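Local coordinates for melanin biosynthesis protein TyrA, putative (Shewanella oneidensis, PDB 2IIZ) that binds heme b and, as a member of the dye-decolorizing peroxidase family, probably uses it to oxidise substrates with peroxide, at residues K220-S224 against H225-V229; N283-H286 against L287-F290. All blocks are in the same frame, centred on the assembly; numbering follows the deposited sequence.

Contact 1: residues K220-S224 against H225-V229; sequences KPLTS and HIKRV. With HEM (protoporphyrin IX containing Fe), chain C.
A type I turn from Pro221 to Ser224 runs straight into the one-turn helix 225-228, and Ser224 O accepts from Arg228 N at 3.1 Å and more weakly from Lys227 N. Ser224 stands at the N-cap position, but its hydroxyl turns back: with chi1 at 61°, OG lies between the backbone N and the carbonyl carbon and donates to Pro221 O over 2.7 Å, in the carbonyl plane. Pro221 O also accepts from Ser224 N, so both donors of Ser224 close the turn. Lys227 lays its CB against Ser224 OG and its CG against Leu222 CA (4.0 Å). Arg228 bends at chi2 and chi3 to fold back over the turn, and its NE gives a 3.0 Å bond to Leu222 O, nearly along the C=O axis and 16° out of the guanidinium plane. The extended Lys220 chain crosses Ile226 obliquely, NZ 3.6 Å from Ile226 CG2, and forms a salt bridge with Glu214. His225, the axial ligand, binds the heme iron through NE2 at 2.1 Å, and its ND1 is hydrogen-bonded to Asp285; Ile226 CD1 meets the porphyrin at CHA (3.3 Å) and Val229 CG2 packs on C2D (3.5 Å). The turn ends the loop from helix 198-205, backbone hydrogen bonds join His225 to Ile204 and Ile226 to Ile205, and Met275 of helix 266-276 touches His225 and Val229.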
loop_
_atom_site.group_PDB
_atom_site.type_symbol
_atom_site.label_atom_id
_atom_site.label_comp_id
_atom_site.label_asym_id
_atom_site.label_seq_id
_atom_site.Cartn_x
_atom_site.Cartn_y
_atom_site.Cartn_z
ATOM N N LYS A 220 31.787 -15.501 -12.318
ATOM C CA LYS A 220 31.070 -14.205 -12.350
ATOM C C LYS A 220 31.331 -13.475 -13.667
ATOM O O LYS A 220 32.494 -13.130 -13.951
ATOM C CB LYS A 220 31.509 -13.277 -11.195
ATOM C CG LYS A 220 30.865 -13.532 -9.832
ATOM C CD LYS A 220 31.419 -12.590 -8.752
ATOM C CE LYS A 220 30.976 -13.014 -7.340
ATOM N NZ LYS A 220 31.133 -11.936 -6.309
ATOM N N PRO A 221 30.270 -13.240 -14.472
ATOM C CA PRO A 221 30.451 -12.450 -15.684
ATOM C C PRO A 221 30.742 -10.992 -15.367
ATOM O O PRO A 221 30.201 -10.448 -14.402
ATOM C CB PRO A 221 29.119 -12.591 -16.429
ATOM C CG PRO A 221 28.306 -13.591 -15.678
ATOM C CD PRO A 221 28.872 -13.687 -14.311
ATOM N N LEU A 222 31.593 -10.372 -16.177
ATOM C CA LEU A 222 32.001 -8.985 -15.946
ATOM C C LEU A 222 30.832 -7.994 -16.028
ATOM O O LEU A 222 30.935 -6.871 -15.542
ATOM C CB LEU A 222 33.134 -8.591 -16.897
ATOM C CG LEU A 222 34.549 -8.946 -16.400
ATOM C CD1 LEU A 222 34.680 -10.413 -15.973
ATOM C CD2 LEU A 222 35.598 -8.613 -17.473
ATOM N N THR A 223 29.727 -8.426 -16.640
ATOM C CA THR A 223 28.493 -7.633 -16.728
ATOM C C THR A 223 27.461 -7.931 -15.658
ATOM O O THR A 223 26.317 -7.480 -15.765
ATOM C CB THR A 223 27.798 -7.900 -18.075
ATOM O OG1 THR A 223 27.627 -9.315 -18.240
ATOM C CG2 THR A 223 28.620 -7.331 -19.239
ATOM N N SER A 224 27.828 -8.690 -14.628
ATOM C CA SER A 224 26.842 -9.091 -13.610
ATOM C C SER A 224 26.762 -8.063 -12.490
ATOM O O SER A 224 27.782 -7.461 -12.140
ATOM C CB SER A 224 27.196 -10.457 -13.024
ATOM O OG SER A 224 28.453 -10.408 -12.397
ATOM N N HIS A 225 25.564 -7.871 -11.934
ATOM C CA HIS A 225 25.349 -6.881 -10.870
ATOM C C HIS A 225 26.393 -6.922 -9.746
ATOM O O HIS A 225 26.919 -5.884 -9.368
ATOM C CB HIS A 225 23.948 -7.018 -10.243
ATOM C CG HIS A 225 23.575 -5.877 -9.352
ATOM N ND1 HIS A 225 23.869 -4.565 -9.654
ATOM C CD2 HIS A 225 22.926 -5.851 -8.165
ATOM C CE1 HIS A 225 23.421 -3.782 -8.690
ATOM N NE2 HIS A 225 22.841 -4.537 -7.772
ATOM N N ILE A 226 26.678 -8.115 -9.230
ATOM C CA ILE A 226 27.560 -8.324 -8.054
ATOM C C ILE A 226 29.052 -8.137 -8.383
ATOM O O ILE A 226 29.872 -7.853 -7.487
ATOM C CB ILE A 226 27.378 -9.778 -7.482
ATOM C CG1 ILE A 226 25.924 -10.065 -7.183
ATOM C CG2 ILE A 226 28.138 -10.003 -6.215
ATOM C CD1 ILE A 226 25.233 -8.968 -6.497
ATOM N N LYS A 227 29.404 -8.313 -9.647
ATOM C CA LYS A 227 30.779 -8.113 -10.076
ATOM C C LYS A 227 31.013 -6.617 -10.131
ATOM O O LYS A 227 32.076 -6.131 -9.774
ATOM C CB LYS A 227 31.011 -8.753 -11.457
ATOM C CG LYS A 227 32.458 -8.681 -11.980
ATOM C CD LYS A 227 33.451 -9.264 -10.993
ATOM C CE LYS A 227 34.773 -9.592 -11.664
ATOM N NZ LYS A 227 35.723 -10.290 -10.735
ATOM N N ARG A 228 29.982 -5.901 -10.571
ATOM C CA ARG A 228 30.062 -4.473 -10.856
ATOM C C ARG A 228 30.048 -3.613 -9.601
ATOM O O ARG A 228 30.677 -2.561 -9.555
ATOM C CB ARG A 228 28.873 -4.068 -11.736
ATOM C CG ARG A 228 28.889 -4.639 -13.160
ATOM C CD ARG A 228 29.797 -3.858 -14.070
ATOM N NE ARG A 228 31.183 -4.338 -13.965
ATOM C CZ ARG A 228 32.216 -3.601 -13.594
ATOM N NH1 ARG A 228 32.072 -2.329 -13.281
ATOM N NH2 ARG A 228 33.408 -4.145 -13.531
ATOM N N VAL A 229 29.335 -4.059 -8.586
ATOM C CA VAL A 229 29.175 -3.278 -7.351
ATOM C C VAL A 229 29.972 -3.814 -6.148
ATOM O O VAL A 229 29.808 -3.318 -5.029
ATOM C CB VAL A 229 27.683 -3.202 -6.919
ATOM C CG1 VAL A 229 26.826 -2.580 -8.007
ATOM C CG2 VAL A 229 27.179 -4.579 -6.565
HETATM C CHA HEM C . 23.944 -6.888 -4.270
HETATM C CHB HEM C . 19.642 -6.311 -6.359
HETATM C CHC HEM C . 20.578 -1.692 -7.172
HETATM C CHD HEM C . 24.616 -2.094 -4.616
HETATM C C1A HEM C . 22.706 -7.144 -4.797
HETATM C C2A HEM C . 22.073 -8.444 -4.856
HETATM C C3A HEM C . 20.875 -8.263 -5.441
HETATM C C4A HEM C . 20.731 -6.866 -5.752
HETATM C CMA HEM C . 19.809 -9.328 -5.748
HETATM C CAA HEM C . 22.689 -9.765 -4.335
HETATM C CBA HEM C . 22.310 -10.038 -2.865
HETATM C CGA HEM C . 23.135 -9.192 -1.922
HETATM O O1A HEM C . 22.594 -8.212 -1.329
HETATM O O2A HEM C . 24.349 -9.488 -1.744
HETATM C C1B HEM C . 19.539 -5.019 -6.770
HETATM C C2B HEM C . 18.410 -4.471 -7.490
HETATM C C3B HEM C . 18.674 -3.179 -7.716
HETATM C C4B HEM C . 19.966 -2.895 -7.142
HETATM C CMB HEM C . 17.167 -5.303 -7.883
HETATM C CAB HEM C . 17.832 -2.112 -8.434
HETATM C CBB HEM C . 17.070 -2.429 -9.471
HETATM C C1C HEM C . 21.765 -1.420 -6.567
HETATM C C2C HEM C . 22.422 -0.141 -6.620
HETATM C C3C HEM C . 23.550 -0.242 -5.911
HETATM C C4C HEM C . 23.614 -1.595 -5.394
HETATM C CMC HEM C . 21.850 1.063 -7.386
HETATM C CAC HEM C . 24.623 0.831 -5.647
HETATM C CBC HEM C . 24.589 2.078 -6.137
HETATM C C1D HEM C . 24.801 -3.403 -4.265
HETATM C C2D HEM C . 25.878 -3.877 -3.437
HETATM C C3D HEM C . 25.670 -5.376 -3.329
HETATM C C4D HEM C . 24.487 -5.647 -4.104
HETATM C CMD HEM C . 27.005 -3.030 -2.808
HETATM C CAD HEM C . 26.524 -6.405 -2.571
HETATM C CBD HEM C . 27.491 -7.025 -3.566
HETATM C CGD HEM C . 28.577 -7.828 -2.888
HETATM O O1D HEM C . 28.509 -9.094 -2.953
HETATM O O2D HEM C . 29.493 -7.201 -2.297
HETATM N NA HEM C . 21.865 -6.196 -5.353
HETATM N NB HEM C . 20.478 -4.031 -6.567
HETATM N NC HEM C . 22.504 -2.297 -5.810
HETATM N ND HEM C . 24.002 -4.467 -4.639
HETATM FE FE HEM C . 22.281 -4.304 -5.779
#

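Contact 2: residues N283-H286 against L287-F290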
loop_
_atom_site.group_PDB
_atom_site.type_symbol
_atom_site.label_atom_id
_atom_site.label_comp_id
_atom_site.label_asym_id
_atom_site.label_seq_id
_atom_site.Cartn_x
_atom_site.Cartn_y
_atom_site.Cartn_z
ATOM N N ASN A 283 32.223 -3.167 -19.935
ATOM C CA ASN A 283 31.370 -4.159 -19.293
ATOM C C ASN A 283 30.535 -3.472 -18.228
ATOM O O ASN A 283 30.987 -3.258 -17.103
ATOM C CB ASN A 283 32.204 -5.274 -18.675
ATOM C CG ASN A 283 32.937 -6.077 -19.704
ATOM O OD1 ASN A 283 32.323 -6.775 -20.503
ATOM N ND2 ASN A 283 34.261 -5.987 -19.702
ATOM N N HIS A 284 29.309 -3.119 -18.584
ATOM C CA HIS A 284 28.408 -2.457 -17.644
ATOM C C HIS A 284 27.495 -3.487 -16.989
ATOM O O HIS A 284 27.645 -4.689 -17.220
ATOM C CB HIS A 284 27.627 -1.332 -18.343
ATOM C CG HIS A 284 26.658 -1.805 -19.385
ATOM N ND1 HIS A 284 26.934 -1.750 -20.734
ATOM C CD2 HIS A 284 25.413 -2.337 -19.276
ATOM C CE1 HIS A 284 25.902 -2.229 -21.408
ATOM N NE2 HIS A 284 24.966 -2.592 -20.549
ATOM N N ASP A 285 26.555 -3.006 -16.178
ATOM C CA ASP A 285 25.663 -3.846 -15.398
ATOM C C ASP A 285 24.397 -4.147 -16.190
ATOM O O ASP A 285 23.515 -3.296 -16.376
ATOM C CB ASP A 285 25.317 -3.130 -14.085
ATOM C CG ASP A 285 24.381 -3.926 -13.189
ATOM O OD1 ASP A 285 23.891 -4.982 -13.602
ATOM O OD2 ASP A 285 24.142 -3.484 -12.055
ATOM N N HIS A 286 24.291 -5.378 -16.658
ATOM C CA HIS A 286 23.148 -5.750 -17.490
ATOM C C HIS A 286 21.809 -5.787 -16.774
ATOM O O HIS A 286 20.789 -5.934 -17.428
ATOM C CB HIS A 286 23.421 -7.069 -18.191
ATOM C CG HIS A 286 24.348 -6.931 -19.363
ATOM N ND1 HIS A 286 24.384 -7.842 -20.391
ATOM C CD2 HIS A 286 25.266 -5.983 -19.664
ATOM C CE1 HIS A 286 25.291 -7.465 -21.277
ATOM N NE2 HIS A 286 25.842 -6.341 -20.859
ATOM N N LEU A 287 21.817 -5.650 -15.443
ATOM C CA LEU A 287 20.581 -5.585 -14.662
ATOM C C LEU A 287 19.846 -4.323 -15.070
ATOM O O LEU A 287 18.601 -4.270 -15.058
ATOM C CB LEU A 287 20.866 -5.571 -13.155
ATOM C CG LEU A 287 19.658 -5.512 -12.201
ATOM C CD1 LEU A 287 18.637 -6.591 -12.501
ATOM C CD2 LEU A 287 20.097 -5.620 -10.727
HETATM N N MSE A 288 20.641 -3.318 -15.451
HETATM C CA MSE A 288 20.098 -2.032 -15.848
HETATM C C MSE A 288 19.288 -2.111 -17.150
HETATM O O MSE A 288 18.564 -1.163 -17.495
HETATM C CB MSE A 288 21.214 -0.995 -15.982
HETATM C CG MSE A 288 21.923 -0.684 -14.677
HETATM SE SE MSE A 288 22.921 0.991 -14.747
HETATM C CE MSE A 288 21.439 2.282 -14.907
ATOM N N HIS A 289 19.386 -3.228 -17.872
ATOM C CA HIS A 289 18.539 -3.406 -19.071
ATOM C C HIS A 289 17.113 -3.746 -18.684
ATOM O O HIS A 289 16.270 -3.911 -19.560
ATOM C CB HIS A 289 19.041 -4.538 -19.960
ATOM C CG HIS A 289 20.456 -4.392 -20.404
ATOM N ND1 HIS A 289 21.201 -5.464 -20.833
ATOM C CD2 HIS A 289 21.267 -3.308 -20.492
ATOM C CE1 HIS A 289 22.413 -5.047 -21.171
ATOM N NE2 HIS A 289 22.479 -3.743 -20.973
ATOM N N PHE A 290 16.837 -3.863 -17.386
ATOM C CA PHE A 290 15.556 -4.448 -16.930
ATOM C C PHE A 290 14.758 -3.595 -15.946
ATOM O O PHE A 290 13.639 -3.973 -15.561
ATOM C CB PHE A 290 15.813 -5.850 -16.362
ATOM C CG PHE A 290 16.402 -6.794 -17.385
ATOM C CD1 PHE A 290 15.578 -7.507 -18.229
ATOM C CD2 PHE A 290 17.774 -6.943 -17.504
ATOM C CE1 PHE A 290 16.094 -8.366 -19.179
ATOM C CE2 PHE A 290 18.315 -7.796 -18.447
ATOM C CZ PHE A 290 17.469 -8.518 -19.293
#
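His284 NE2 and His289 NE2 share a 2.8 Å hydrogen bond that is almost straight (172°), in which either ring could be the donor. Each nitrogen meets the other ring at its edge, and the two imidazoles meet rim to rim with their planes at 72°. His286 completes an aromatic cluster. It lies alongside His289, whose CE1 sits over the centre of the His286 ring, 3.3 Å from His286 CG; the pair is oblique. In the other direction His286 CA makes a CH-pi contact over the face of the His289 ring, 3.9 Å from its centroid. His286 and His289 lie on a short 3-10 segment, His284 in the loop just before it, between helix 266-276 and strand 291-301; the segment is carried by Met288 N to Asp285 O (3.0 Å) and His289 N to His286 O (3.1 Å). Asp285 steadies its start: CG anti to the backbone N lets OD1 accept from Leu287 N at 2.9 Å, the donor standing 43° out of the carboxylate plane. The other oxygen, OD2, is bonded to ND1 of His225, the axial heme ligand. Leu287 touches the heme, and Met288, a selenomethionine, packs on Met275 and Val276. Phe290 brings CD2 to 3.2 Å from His286 O, its ring edge-to-face with Trp193 and in a cation-pi contact with Lys192.

Overall arrangement
Both contacts lie in the C-terminal part of the Dyp-type peroxidase chain, with centres about 9 Å apart on the same side of the chain's centre. Contact 1 comes first along the chain; strands 231-232, 238-249 and 254-262 and helix 266-276 intervene before contact 2, whose loop leads into strand 291-301 of the antiparallel sheet. Two bonds tie them: Asp285 OD2 to His225 ND1 at 2.6 Å, and Thr223 O to His286 N at 3.1 Å. Helices 198-205 and 266-276 are neighbours of both. Asp285 is a second-shell partner that probably fixes the rotation of the axial imidazole and would probably increase its electron donation to the iron, as the proximal aspartate of other heme peroxidases does.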